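Local coordinates for type 2A phosphatase-associated protein 42 (Saccharomyces cerevisiae, PDB 2V0P), which inhibits the PP2A-type phosphatase SIT4, associates with PP2A catalytic subunits and takes part in negative regulation of TOR signalling in response to the nitrogen source, at residues A[36-41]-A[80-85]; A[47-52]-A[73-78]; A[112-117]-A[206-211]; A[167-172]-A[214-219]. One frame throughout, in Å; residues are numbered along the deposited sequence. Where two conformers were deposited one is given.

Contact 1 of 4, residues A[36-41]-A[80-85]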
loop_
_atom_site.group_PDB
_atom_site.type_symbol
_atom_site.label_atom_id
_atom_site.label_comp_id
_atom_site.label_asym_id
_atom_site.label_seq_id
_atom_site.Cartn_x
_atom_site.Cartn_y
_atom_site.Cartn_z
ATOM N N LEU A 36 -10.321 24.609 6.631
ATOM C CA LEU A 36 -9.323 25.622 6.614
ATOM C C LEU A 36 -9.510 26.642 7.733
ATOM O O LEU A 36 -8.589 27.007 8.313
ATOM C CB LEU A 36 -9.289 26.348 5.286
ATOM C CG LEU A 36 -8.235 27.420 5.152
ATOM C CD1 LEU A 36 -6.837 26.891 5.439
ATOM C CD2 LEU A 36 -8.291 28.067 3.791
ATOM N N SER A 37 -10.701 27.083 7.996
ATOM C CA SER A 37 -10.862 28.131 9.039
ATOM C C SER A 37 -10.659 27.519 10.423
ATOM O O SER A 37 -10.110 28.161 11.294
ATOM C CB SER A 37 -12.157 28.878 8.934
ATOM O OG SER A 37 -13.253 28.034 9.106
ATOM N N THR A 38 -11.065 26.261 10.585
ATOM C CA THR A 38 -10.787 25.524 11.791
ATOM C C THR A 38 -9.309 25.397 12.070
ATOM O O THR A 38 -8.798 25.638 13.204
ATOM C CB THR A 38 -11.564 24.250 11.872
ATOM O OG1 THR A 38 -12.913 24.552 11.699
ATOM C CG2 THR A 38 -11.385 23.515 13.344
ATOM N N ILE A 39 -8.555 25.009 11.075
ATOM C CA ILE A 39 -7.138 24.931 11.247
ATOM C C ILE A 39 -6.545 26.280 11.593
ATOM O O ILE A 39 -5.731 26.362 12.511
ATOM C CB ILE A 39 -6.473 24.353 9.946
ATOM C CG1 ILE A 39 -6.803 22.888 9.793
ATOM C CG2 ILE A 39 -5.039 24.512 9.984
ATOM C CD1 ILE A 39 -6.433 22.462 8.283
ATOM N N LYS A 40 -6.943 27.335 10.895
ATOM C CA LYS A 40 -6.414 28.660 11.150
ATOM C C LYS A 40 -6.643 29.033 12.658
ATOM O O LYS A 40 -5.723 29.467 13.326
ATOM C CB LYS A 40 -6.992 29.697 10.174
ATOM C CG LYS A 40 -6.509 29.535 8.729
ATOM C CD LYS A 40 -7.105 30.621 7.826
ATOM C CE LYS A 40 -6.674 30.480 6.366
ATOM N NZ LYS A 40 -5.248 30.880 6.133
ATOM N N LYS A 41 -7.845 28.791 13.157
ATOM C CA LYS A 41 -8.212 28.983 14.562
ATOM C C LYS A 41 -7.347 28.180 15.522
ATOM O O LYS A 41 -6.940 28.683 16.569
ATOM C CB LYS A 41 -9.651 28.566 14.803
ATOM C CG LYS A 41 -10.685 29.556 14.310
ATOM C CD LYS A 41 -12.051 29.011 14.561
ATOM C CE LYS A 41 -13.120 29.943 14.010
ATOM N NZ LYS A 41 -14.484 29.341 14.212
ATOM N N GLY A 80 -2.899 17.527 13.482
ATOM C CA GLY A 80 -2.693 16.277 12.722
ATOM C C GLY A 80 -3.912 15.764 12.011
ATOM O O GLY A 80 -3.870 15.518 10.812
ATOM N N LEU A 81 -4.981 15.619 12.742
ATOM C CA LEU A 81 -6.222 15.131 12.256
ATOM C C LEU A 81 -6.868 16.078 11.188
ATOM O O LEU A 81 -7.401 15.626 10.161
ATOM C CB LEU A 81 -7.165 14.926 13.392
ATOM C CG LEU A 81 -6.925 13.841 14.414
ATOM C CD1 LEU A 81 -8.013 13.956 15.415
ATOM C CD2 LEU A 81 -6.922 12.459 13.722
ATOM N N LEU A 82 -6.818 17.373 11.447
ATOM C CA LEU A 82 -7.447 18.312 10.530
ATOM C C LEU A 82 -6.673 18.459 9.239
ATOM O O LEU A 82 -7.276 18.442 8.203
ATOM C CB LEU A 82 -7.600 19.698 11.198
ATOM C CG LEU A 82 -8.483 19.711 12.446
ATOM C CD1 LEU A 82 -8.141 20.981 13.218
ATOM C CD2 LEU A 82 -9.856 19.759 12.128
ATOM N N ILE A 83 -5.365 18.633 9.328
ATOM C CA ILE A 83 -4.516 18.802 8.192
ATOM C C ILE A 83 -4.561 17.575 7.244
ATOM O O ILE A 83 -4.606 17.729 6.069
ATOM C CB ILE A 83 -3.078 19.109 8.599
ATOM C CG1 ILE A 83 -3.023 20.441 9.378
ATOM C CG2 ILE A 83 -2.185 19.267 7.330
ATOM C CD1 ILE A 83 -1.772 20.775 9.839
ATOM N N SER A 84 -4.600 16.367 7.780
ATOM C CA SER A 84 -4.604 15.195 6.877
ATOM C C SER A 84 -5.822 15.184 5.946
ATOM O O SER A 84 -5.838 14.469 4.933
ATOM C CB SER A 84 -4.528 13.914 7.701
ATOM O OG SER A 84 -5.713 13.723 8.388
ATOM N N ARG A 85 -6.813 16.039 6.264
ATOM C CA ARG A 85 -8.071 16.050 5.597
ATOM C C ARG A 85 -8.197 17.162 4.486
ATOM O O ARG A 85 -9.148 17.174 3.761
ATOM C CB ARG A 85 -9.206 16.168 6.611
ATOM C CG ARG A 85 -9.642 14.920 7.281
ATOM C CD ARG A 85 -10.377 15.180 8.585
ATOM N NE ARG A 85 -10.890 13.922 9.129
ATOM C CZ ARG A 85 -10.173 13.039 9.800
ATOM N NH1 ARG A 85 -8.904 13.269 10.087
ATOM N NH2 ARG A 85 -10.724 11.900 10.204
#

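Contact 2 of 4, residues A[47-52]-A[73-78]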
loop_
_atom_site.group_PDB
_atom_site.type_symbol
_atom_site.label_atom_id
_atom_site.label_comp_id
_atom_site.label_asym_id
_atom_site.label_seq_id
_atom_site.Cartn_x
_atom_site.Cartn_y
_atom_site.Cartn_z
ATOM N N THR A 47 -0.469 29.225 19.239
ATOM C CA THR A 47 0.326 30.433 19.519
ATOM C C THR A 47 -0.061 31.127 20.855
ATOM O O THR A 47 0.786 31.436 21.693
ATOM C CB THR A 47 0.242 31.408 18.303
ATOM O OG1 THR A 47 0.858 30.768 17.186
ATOM C CG2 THR A 47 0.985 32.708 18.575
ATOM N N ALA A 48 -1.352 31.332 21.034
ATOM C CA ALA A 48 -1.914 31.882 22.240
ATOM C C ALA A 48 -1.500 31.072 23.495
ATOM O O ALA A 48 -0.982 31.664 24.465
ATOM C CB ALA A 48 -3.413 32.011 22.113
ATOM N N ILE A 49 -1.733 29.772 23.488
ATOM C CA ILE A 49 -1.403 28.881 24.609
ATOM C C ILE A 49 0.089 28.621 24.766
ATOM O O ILE A 49 0.620 28.924 25.801
ATOM C CB ILE A 49 -2.165 27.528 24.557
ATOM C CG1 ILE A 49 -3.678 27.728 24.450
ATOM C CG2 ILE A 49 -1.826 26.655 25.764
ATOM C CD1 ILE A 49 -4.357 26.529 23.834
ATOM N N PHE A 50 0.757 28.026 23.781
ATOM C CA PHE A 50 2.173 27.722 23.862
ATOM C C PHE A 50 3.120 28.958 23.819
ATOM O O PHE A 50 4.049 29.019 24.605
ATOM C CB PHE A 50 2.603 26.760 22.745
ATOM C CG PHE A 50 1.944 25.404 22.788
ATOM C CD1 PHE A 50 0.579 25.282 22.835
ATOM C CD2 PHE A 50 2.705 24.255 22.674
ATOM C CE1 PHE A 50 -0.041 24.033 22.842
ATOM C CE2 PHE A 50 2.106 23.006 22.657
ATOM C CZ PHE A 50 0.741 22.891 22.758
ATOM N N ASP A 51 2.913 29.915 22.911
ATOM C CA ASP A 51 3.839 31.063 22.792
ATOM C C ASP A 51 3.582 32.215 23.772
ATOM O O ASP A 51 4.507 32.704 24.459
ATOM C CB ASP A 51 3.844 31.620 21.357
ATOM C CG ASP A 51 4.565 30.720 20.368
ATOM O OD1 ASP A 51 4.836 29.544 20.698
ATOM O OD2 ASP A 51 4.858 31.199 19.246
ATOM N N ARG A 52 2.328 32.657 23.825
ATOM C CA ARG A 52 1.981 33.919 24.472
ATOM C C ARG A 52 1.627 33.812 25.955
ATOM O O ARG A 52 1.995 34.691 26.742
ATOM C CB ARG A 52 0.891 34.641 23.677
ATOM C CG ARG A 52 1.312 34.938 22.235
ATOM C CD ARG A 52 0.802 36.287 21.770
ATOM N NE ARG A 52 0.942 36.477 20.322
ATOM C CZ ARG A 52 0.069 36.031 19.418
ATOM N NH1 ARG A 52 -1.009 35.344 19.804
ATOM N NH2 ARG A 52 0.279 36.258 18.124
ATOM N N LEU A 73 -2.427 19.885 25.602
ATOM C CA LEU A 73 -1.303 19.098 25.158
ATOM C C LEU A 73 -1.777 18.390 23.837
ATOM O O LEU A 73 -0.965 17.929 23.034
ATOM C CB LEU A 73 -0.981 18.047 26.228
ATOM C CG LEU A 73 -0.240 18.515 27.504
ATOM C CD1 LEU A 73 -0.063 17.396 28.523
ATOM C CD2 LEU A 73 1.118 19.141 27.183
ATOM N N ALA A 74 -3.068 18.281 23.652
ATOM C CA ALA A 74 -3.605 17.681 22.347
ATOM C C ALA A 74 -3.777 18.612 21.106
ATOM O O ALA A 74 -4.264 18.165 20.036
ATOM C CB ALA A 74 -4.805 16.957 22.574
ATOM N N VAL A 75 -3.388 19.862 21.222
ATOM C CA VAL A 75 -3.517 20.775 20.103
ATOM C C VAL A 75 -2.792 20.204 18.836
ATOM O O VAL A 75 -3.358 20.165 17.830
ATOM C CB VAL A 75 -3.061 22.206 20.363
ATOM C CG1 VAL A 75 -3.695 22.796 21.628
ATOM C CG2 VAL A 75 -1.603 22.355 20.383
ATOM N N ASP A 76 -1.574 19.720 18.950
ATOM C CA ASP A 76 -0.924 19.138 17.791
ATOM C C ASP A 76 -1.619 17.874 17.269
ATOM O O ASP A 76 -1.562 17.623 16.046
ATOM C CB ASP A 76 0.514 18.862 18.080
ATOM C CG ASP A 76 1.289 20.110 18.355
ATOM O OD1 ASP A 76 1.180 21.036 17.535
ATOM O OD2 ASP A 76 1.991 20.143 19.393
ATOM N N TYR A 77 -2.255 17.077 18.160
ATOM C CA TYR A 77 -2.980 15.937 17.735
ATOM C C TYR A 77 -4.121 16.388 16.785
ATOM O O TYR A 77 -4.295 15.816 15.710
ATOM C CB TYR A 77 -3.542 15.117 18.884
ATOM C CG TYR A 77 -4.514 14.017 18.552
ATOM C CD1 TYR A 77 -4.099 12.785 17.929
ATOM C CD2 TYR A 77 -5.858 14.144 18.874
ATOM C CE1 TYR A 77 -5.023 11.795 17.662
ATOM C CE2 TYR A 77 -6.726 13.140 18.612
ATOM C CZ TYR A 77 -6.260 11.948 17.980
ATOM O OH TYR A 77 -7.125 10.989 17.730
ATOM N N TYR A 78 -4.864 17.414 17.209
ATOM C CA TYR A 78 -5.999 17.851 16.494
ATOM C C TYR A 78 -5.540 18.521 15.130
ATOM O O TYR A 78 -6.224 18.411 14.163
ATOM C CB TYR A 78 -6.853 18.789 17.384
ATOM C CG TYR A 78 -7.802 18.000 18.244
ATOM C CD1 TYR A 78 -7.571 17.812 19.575
ATOM C CD2 TYR A 78 -8.898 17.367 17.673
ATOM C CE1 TYR A 78 -8.413 17.089 20.335
ATOM C CE2 TYR A 78 -9.751 16.600 18.429
ATOM C CZ TYR A 78 -9.497 16.475 19.767
ATOM O OH TYR A 78 -10.343 15.741 20.550
#

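Contact 3 of 4, residues A[112-117]-A[206-211]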
loop_
_atom_site.group_PDB
_atom_site.type_symbol
_atom_site.label_atom_id
_atom_site.label_comp_id
_atom_site.label_asym_id
_atom_site.label_seq_id
_atom_site.Cartn_x
_atom_site.Cartn_y
_atom_site.Cartn_z
ATOM N N ILE A 112 3.819 14.052 15.093
ATOM C CA ILE A 112 5.097 13.829 15.757
ATOM C C ILE A 112 5.437 14.876 16.873
ATOM O O ILE A 112 5.912 14.538 17.952
ATOM C CB ILE A 112 6.229 13.581 14.724
ATOM C CG1 ILE A 112 5.873 12.302 13.898
ATOM C CG2 ILE A 112 7.556 13.436 15.400
ATOM C CD1 ILE A 112 6.898 11.923 12.865
ATOM N N ASN A 113 5.137 16.132 16.581
ATOM C CA ASN A 113 5.099 17.203 17.578
ATOM C C ASN A 113 4.313 16.785 18.831
ATOM O O ASN A 113 4.837 16.862 19.888
ATOM C CB ASN A 113 4.491 18.464 16.935
ATOM C CG ASN A 113 5.417 19.114 15.960
ATOM O OD1 ASN A 113 6.553 18.739 15.872
ATOM N ND2 ASN A 113 4.939 20.143 15.235
ATOM N N PHE A 114 3.093 16.276 18.661
ATOM C CA PHE A 114 2.242 15.822 19.717
ATOM C C PHE A 114 2.950 14.730 20.585
ATOM O O PHE A 114 2.993 14.877 21.727
ATOM C CB PHE A 114 0.925 15.345 19.168
ATOM C CG PHE A 114 0.018 14.667 20.173
ATOM C CD1 PHE A 114 -0.430 15.341 21.337
ATOM C CD2 PHE A 114 -0.432 13.377 19.945
ATOM C CE1 PHE A 114 -1.250 14.720 22.251
ATOM C CE2 PHE A 114 -1.330 12.743 20.886
ATOM C CZ PHE A 114 -1.713 13.435 22.057
ATOM N N LEU A 115 3.510 13.679 19.984
ATOM C CA LEU A 115 4.169 12.615 20.714
ATOM C C LEU A 115 5.414 13.118 21.389
ATOM O O LEU A 115 5.727 12.737 22.509
ATOM C CB LEU A 115 4.501 11.390 19.780
ATOM C CG LEU A 115 3.318 10.784 19.041
ATOM C CD1 LEU A 115 3.773 9.631 18.086
ATOM C CD2 LEU A 115 2.163 10.300 19.885
ATOM N N THR A 116 6.150 13.966 20.715
ATOM C CA THR A 116 7.322 14.465 21.263
ATOM C C THR A 116 6.975 15.285 22.565
ATOM O O THR A 116 7.667 15.181 23.576
ATOM C CB THR A 116 7.991 15.301 20.276
ATOM O OG1 THR A 116 8.472 14.443 19.219
ATOM C CG2 THR A 116 9.140 16.074 20.892
ATOM N N LEU A 117 5.870 16.014 22.490
ATOM C CA LEU A 117 5.394 16.840 23.605
ATOM C C LEU A 117 5.022 15.936 24.759
ATOM O O LEU A 117 5.422 16.229 25.871
ATOM C CB LEU A 117 4.190 17.674 23.202
ATOM C CG LEU A 117 3.577 18.609 24.274
ATOM C CD1 LEU A 117 4.545 19.638 24.656
ATOM C CD2 LEU A 117 2.381 19.239 23.685
HETATM N N MSE A 206 -6.213 10.128 30.383
HETATM C CA MSE A 206 -6.592 8.916 29.627
HETATM C C MSE A 206 -6.922 9.299 28.190
HETATM O O MSE A 206 -6.703 8.522 27.247
HETATM C CB MSE A 206 -7.783 8.189 30.277
HETATM C CG MSE A 206 -8.064 6.777 29.703
HETATM SE SE MSE A 206 -6.537 5.587 30.016
HETATM C CE MSE A 206 -6.616 5.445 31.967
ATOM N N ARG A 207 -7.510 10.467 28.024
ATOM C CA ARG A 207 -7.830 10.907 26.710
ATOM C C ARG A 207 -6.498 11.101 25.897
ATOM O O ARG A 207 -6.344 10.582 24.788
ATOM C CB ARG A 207 -8.782 12.092 26.795
ATOM C CG ARG A 207 -9.146 12.733 25.498
ATOM C CD ARG A 207 -10.291 13.693 25.745
ATOM N NE ARG A 207 -11.497 12.949 26.087
ATOM C CZ ARG A 207 -12.489 13.402 26.847
ATOM N NH1 ARG A 207 -12.448 14.621 27.390
ATOM N NH2 ARG A 207 -13.532 12.616 27.074
ATOM N N LEU A 208 -5.501 11.749 26.491
ATOM C CA LEU A 208 -4.219 11.901 25.802
ATOM C C LEU A 208 -3.638 10.509 25.471
ATOM O O LEU A 208 -3.071 10.297 24.420
ATOM C CB LEU A 208 -3.227 12.729 26.645
ATOM C CG LEU A 208 -3.701 14.175 26.749
ATOM C CD1 LEU A 208 -2.748 14.912 27.723
ATOM C CD2 LEU A 208 -3.743 14.933 25.474
ATOM N N HIS A 209 -3.783 9.585 26.413
ATOM C CA HIS A 209 -3.269 8.243 26.247
ATOM C C HIS A 209 -3.869 7.620 24.956
ATOM O O HIS A 209 -3.137 7.089 24.201
ATOM C CB HIS A 209 -3.590 7.405 27.488
ATOM C CG HIS A 209 -2.755 6.174 27.611
ATOM N ND1 HIS A 209 -2.582 5.507 28.807
ATOM C CD2 HIS A 209 -1.995 5.526 26.701
ATOM C CE1 HIS A 209 -1.795 4.465 28.605
ATOM N NE2 HIS A 209 -1.421 4.464 27.342
ATOM N N HIS A 210 -5.165 7.779 24.731
ATOM C CA HIS A 210 -5.888 7.146 23.664
ATOM C C HIS A 210 -5.400 7.840 22.403
ATOM O O HIS A 210 -5.066 7.178 21.460
ATOM C CB HIS A 210 -7.384 7.289 23.878
ATOM C CG HIS A 210 -8.198 7.077 22.661
ATOM N ND1 HIS A 210 -8.932 8.086 22.074
ATOM C CD2 HIS A 210 -8.360 5.990 21.874
ATOM C CE1 HIS A 210 -9.517 7.625 20.982
ATOM N NE2 HIS A 210 -9.187 6.355 20.841
ATOM N N PHE A 211 -5.286 9.179 22.468
ATOM C CA PHE A 211 -4.732 9.950 21.355
ATOM C C PHE A 211 -3.347 9.501 20.858
ATOM O O PHE A 211 -3.123 9.406 19.639
ATOM C CB PHE A 211 -4.782 11.439 21.659
ATOM C CG PHE A 211 -6.148 11.966 21.860
ATOM C CD1 PHE A 211 -7.250 11.287 21.461
ATOM C CD2 PHE A 211 -6.312 13.264 22.420
ATOM C CE1 PHE A 211 -8.552 11.837 21.625
ATOM C CE2 PHE A 211 -7.556 13.811 22.585
ATOM C CZ PHE A 211 -8.689 13.113 22.203
#

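Contact 4 of 4, residues A[167-172]-A[214-219]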
loop_
_atom_site.group_PDB
_atom_site.type_symbol
_atom_site.label_atom_id
_atom_site.label_comp_id
_atom_site.label_asym_id
_atom_site.label_seq_id
_atom_site.Cartn_x
_atom_site.Cartn_y
_atom_site.Cartn_z
ATOM N N ILE A 167 -0.896 -6.398 16.293
ATOM C CA ILE A 167 -1.817 -6.972 17.255
ATOM C C ILE A 167 -1.578 -6.312 18.633
ATOM O O ILE A 167 -2.513 -5.984 19.298
ATOM C CB ILE A 167 -1.669 -8.476 17.372
ATOM C CG1 ILE A 167 -2.375 -9.186 16.196
ATOM C CG2 ILE A 167 -2.264 -8.972 18.689
ATOM C CD1 ILE A 167 -2.190 -10.667 16.149
ATOM N N GLU A 168 -0.322 -6.079 18.985
ATOM C CA GLU A 168 0.039 -5.409 20.245
ATOM C C GLU A 168 -0.417 -3.963 20.324
ATOM O O GLU A 168 -0.901 -3.544 21.367
ATOM C CB GLU A 168 1.526 -5.503 20.518
ATOM C CG GLU A 168 1.972 -6.880 20.819
ATOM C CD GLU A 168 3.487 -7.029 20.897
ATOM O OE1 GLU A 168 4.220 -6.105 20.457
ATOM O OE2 GLU A 168 3.934 -8.067 21.421
ATOM N N LEU A 169 -0.254 -3.216 19.222
ATOM C CA LEU A 169 -0.877 -1.902 19.038
ATOM C C LEU A 169 -2.377 -1.958 19.200
ATOM O O LEU A 169 -2.964 -1.196 20.002
ATOM C CB LEU A 169 -0.533 -1.264 17.691
ATOM C CG LEU A 169 -1.182 0.149 17.602
ATOM C CD1 LEU A 169 -0.429 1.131 18.446
ATOM C CD2 LEU A 169 -1.259 0.580 16.170
ATOM N N PHE A 170 -2.988 -2.905 18.521
ATOM C CA PHE A 170 -4.421 -3.005 18.476
ATOM C C PHE A 170 -4.963 -3.293 19.880
ATOM O O PHE A 170 -5.832 -2.566 20.370
ATOM C CB PHE A 170 -4.854 -4.044 17.414
ATOM C CG PHE A 170 -6.330 -4.277 17.345
ATOM C CD1 PHE A 170 -7.083 -3.740 16.328
ATOM C CD2 PHE A 170 -6.967 -5.033 18.302
ATOM C CE1 PHE A 170 -8.442 -3.956 16.269
ATOM C CE2 PHE A 170 -8.329 -5.237 18.252
ATOM C CZ PHE A 170 -9.057 -4.688 17.220
ATOM N N GLN A 171 -4.426 -4.315 20.531
ATOM C CA GLN A 171 -4.853 -4.646 21.877
ATOM C C GLN A 171 -4.677 -3.454 22.833
ATOM O O GLN A 171 -5.578 -3.168 23.594
ATOM C CB GLN A 171 -4.149 -5.893 22.402
ATOM C CG GLN A 171 -4.619 -7.192 21.722
ATOM C CD GLN A 171 -6.094 -7.501 21.964
ATOM O OE1 GLN A 171 -6.532 -7.663 23.106
ATOM N NE2 GLN A 171 -6.860 -7.599 20.882
ATOM N N ARG A 172 -3.539 -2.782 22.768
ATOM C CA ARG A 172 -3.257 -1.691 23.685
ATOM C C ARG A 172 -4.254 -0.541 23.458
ATOM O O ARG A 172 -4.808 0.009 24.403
ATOM C CB ARG A 172 -1.817 -1.199 23.545
ATOM C CG ARG A 172 -1.426 -0.077 24.524
ATOM C CD ARG A 172 -1.539 -0.536 26.001
ATOM N NE ARG A 172 -0.896 0.381 26.941
ATOM C CZ ARG A 172 -1.123 0.397 28.251
ATOM N NH1 ARG A 172 -1.956 -0.483 28.818
ATOM N NH2 ARG A 172 -0.490 1.272 29.020
ATOM N N ASP A 214 -3.933 6.240 18.927
ATOM C CA ASP A 214 -4.591 6.582 17.694
ATOM C C ASP A 214 -3.599 7.151 16.715
ATOM O O ASP A 214 -3.624 6.783 15.577
ATOM C CB ASP A 214 -5.700 7.645 17.927
ATOM C CG ASP A 214 -6.588 7.861 16.673
ATOM O OD1 ASP A 214 -7.085 6.843 16.122
ATOM O OD2 ASP A 214 -6.793 9.025 16.255
ATOM N N THR A 215 -2.717 8.026 17.177
ATOM C CA THR A 215 -1.668 8.704 16.388
ATOM C C THR A 215 -0.812 7.727 15.594
ATOM O O THR A 215 -0.526 7.959 14.433
ATOM C CB THR A 215 -0.796 9.635 17.308
ATOM O OG1 THR A 215 -1.631 10.676 17.744
ATOM C CG2 THR A 215 0.395 10.276 16.610
ATOM N N ILE A 216 -0.411 6.624 16.210
ATOM C CA ILE A 216 0.403 5.687 15.483
ATOM C C ILE A 216 -0.355 5.219 14.210
ATOM O O ILE A 216 0.235 5.191 13.188
ATOM C CB ILE A 216 0.890 4.501 16.354
ATOM C CG1 ILE A 216 1.860 4.973 17.454
ATOM C CG2 ILE A 216 1.506 3.397 15.472
ATOM C CD1 ILE A 216 3.047 5.742 17.031
ATOM N N ASN A 217 -1.633 4.926 14.313
ATOM C CA ASN A 217 -2.461 4.556 13.180
ATOM C C ASN A 217 -2.560 5.623 12.122
ATOM O O ASN A 217 -2.598 5.340 10.949
ATOM C CB ASN A 217 -3.855 4.170 13.597
ATOM C CG ASN A 217 -3.890 2.796 14.279
ATOM O OD1 ASN A 217 -3.106 1.911 13.967
ATOM N ND2 ASN A 217 -4.800 2.634 15.188
ATOM N N ASN A 218 -2.637 6.865 12.563
ATOM C CA ASN A 218 -2.729 7.929 11.634
ATOM C C ASN A 218 -1.405 8.185 10.969
ATOM O O ASN A 218 -1.379 8.530 9.770
ATOM C CB ASN A 218 -3.281 9.193 12.334
ATOM C CG ASN A 218 -4.576 8.957 13.005
ATOM O OD1 ASN A 218 -5.357 8.203 12.574
ATOM N ND2 ASN A 218 -4.769 9.585 14.164
ATOM N N ILE A 219 -0.305 8.073 11.723
ATOM C CA ILE A 219 0.974 8.306 11.151
ATOM C C ILE A 219 1.175 7.169 10.050
ATOM O O ILE A 219 1.635 7.457 9.031
ATOM C CB ILE A 219 2.112 8.292 12.127
ATOM C CG1 ILE A 219 2.126 9.639 12.942
ATOM C CG2 ILE A 219 3.464 8.203 11.407
ATOM C CD1 ILE A 219 3.020 9.636 14.099
#

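Contact 1 of 4, residues A[36-41]-A[80-85]
Ile39 and Leu82 lie alongside each other and point in opposite directions, each reaching out from its own helix toward the other. The closest touch is between Ile39 CG1 and Leu82 CB, 3.6 Å apart. The CA atoms of Ile39 and Leu82 are 6.7 Å apart, a close approach for the two helices here. Ile39 carries CG1 anti to its carbonyl carbon (chi1 -70°), which turns the longer branch of the side chain onto the helix 75-83. Ile39 CD1 reaches the Leu82-Ile83 peptide, 4.1 Å from Ile83 N, and lies equally far from Ile83 CG1. On the other flank Thr38 crosses Leu82 at about a right angle, methyl against methyl, with 4.1 Å between Thr38 CG2 and Leu82 CD1. The polar half of Thr38 is turned to its own helix, where OG1 is hydrogen-bonded to Leu34 O. No hydrogen bond joins the two segments. At the end of segment 80-85, Arg85 folds back along its own chain, and its NH1 gives a hydrogen bond of 2.8 Å to Leu81 O, which lies in the guanidinium plane. Leu35 and Leu42 of helix 29-52 and Tyr15 of helix 4-19 also touch Leu82. Branched aliphatic side chains meshing between close helices are in keeping with the tetratricopeptide repeat-like, all-helical fold of this N-terminal domain.

Contact 2 of 4, residues A[47-52]-A[73-78]
The Phe50 ring leads this contact: Val75 CG2 approaches it obliquely, 3.4 Å from Phe50 CE1 and equally near CZ, while the carboxylate of Asp76 approaches obliquely at CE2, with OD2 4.3 Å away. Lys46, one turn earlier in helix 29-52, forms a cation-pi contact with the same ring. Lys46 also makes a salt bridge to Asp76 OD1, so a single ammonium group is shared between the aromatic ring and the acid, and would probably offset the negative charge of the carboxylate beside the ring. Phe50 and Val75 run past each other in opposite senses. With CG anti to its carbonyl carbon (chi1 -63°), Phe50 sends the far rim of its ring across to the start of helix 75-83. The second valine methyl, Val75 CG1, lies 4.0 Å from Phe50 CE1 and reaches Ile49 CD1 at a looser 4.4 Å. Helix 29-52 widens here into a pi-type turn, marked by the 2.9 Å bond from Arg52 N to Thr47 O. Several elements close round the pair: Phe8 of helix 4-19 touches Val75, Val4 of that helix touches Ile49, and Leu117 of helix 93-120 packs on Phe50. The contact thus joins the C-terminal end of helix 29-52 to the first turn of helix 75-83, with side chains of helices 4-19 and 93-120 packed against it.

Contact 3 of 4, residues A[112-117]-A[206-211]
Segments 112-117 and 206-211, on helices 93-120 and 199-231, come nearest at Phe114 and Phe211, whose CA atoms are 9.3 Å apart, a spacing bridged largely by the single ring of Phe114. Its CG is anti to the backbone N (chi1 172°), which sends the ring straight out toward segment 206-211. There the far end of the ring meets the base of Phe211, with Phe114 CZ 3.7 Å from Phe211 CB. The two phenylalanine side chains cross at about a right angle, and the ring of Phe211 turns away instead of stacking on Phe114. Phe211 C lies in the plane of the Phe114 ring, at its edge. Across CZ from there, Leu208 CD2 lies near the ring plane, 4.1 Å from Phe114 CE1. One face of the Phe211 ring lies over its own helix, with Arg207 O 3.3 Å above the ring plane, offset toward the rim. Tyr77 of helix 75-83 ties both aromatics together: its ring stacks on Phe211 and meets Phe114 with the planes at about 45°. Within segment 112-117, Thr116 OG1 donates to Ile112 O at 2.9 Å, so that carbonyl accepts both the hydroxyl and the backbone NH of Thr116. Chemically the interface rests on van der Waals packing: no hydrogen bond spans the segments, and the buried ring packs on the Leu208 methyl, Phe211 CB and the adjoining backbone.

Contact 4 of 4, residues A[167-172]-A[214-219]
Leu169 on Ile216 forms the buried, apolar part of this contact, between helices 156-186 and 199-231. CG of Leu169 is anti to the backbone N (chi1 -178°), which extends the branch across the gap between helices. Leu169 CD2 lies 4.0 Å from Ile216 CG2, and the other methyl, Leu169 CD1, stands 4.2 Å from Ile216 CB. The isoleucine methyl and its branching carbon therefore do the touching, while the end of Ile216 leads away, and the side chain also touches Val128 and Lys131 of helix 126-133. Leu127 of that helix and Leu213 also touch Leu169, which is buried. Toward the rim the chemistry changes: Asn217 runs past Leu169 in the opposite sense and makes the shortest approach of all, its amide oxygen OD1 3.2 Å from Leu169 CD2, a polar atom against a methyl. Ile167, Phe170 and Gln171 of the same segment as Leu169 are exposed. Away from the interface, Asn218 ND2 donates to Asp214 OD2 at 3.0 Å (160° at the hydrogen), meeting it from above the carboxylate plane. With no hydrogen bond across the segments, one leucine bears the whole contact, apolar on the Ile216 side and bordered by a polar amide on the other.

Overall arrangement
Contacts 1 and 2 close before contacts 3 and 4 open along the chain. Contacts 1 and 2 both join helix 29-52 to helix 75-83, with centres 13 Å apart, and the segments of contact 2 fall between those of contact 1 in sequence. Contacts 3 and 4 share helix 199-231 and alternate along the chain; their centres are about 12 Å apart. Contacts 2 and 4, about 23 Å apart between centres, lie on opposite sides of the chain's centre, yet Tyr77 spans them through a probable hydrogen bond from Tyr77 OH to Asp214 OD2 (2.5 Å). Consecutive helices (29-52 with 75-83) and sequence-distant ones (93-120 with 199-231) are thereby joined into one tetratricopeptide repeat-like N-terminal domain of this phosphatase-binding protein.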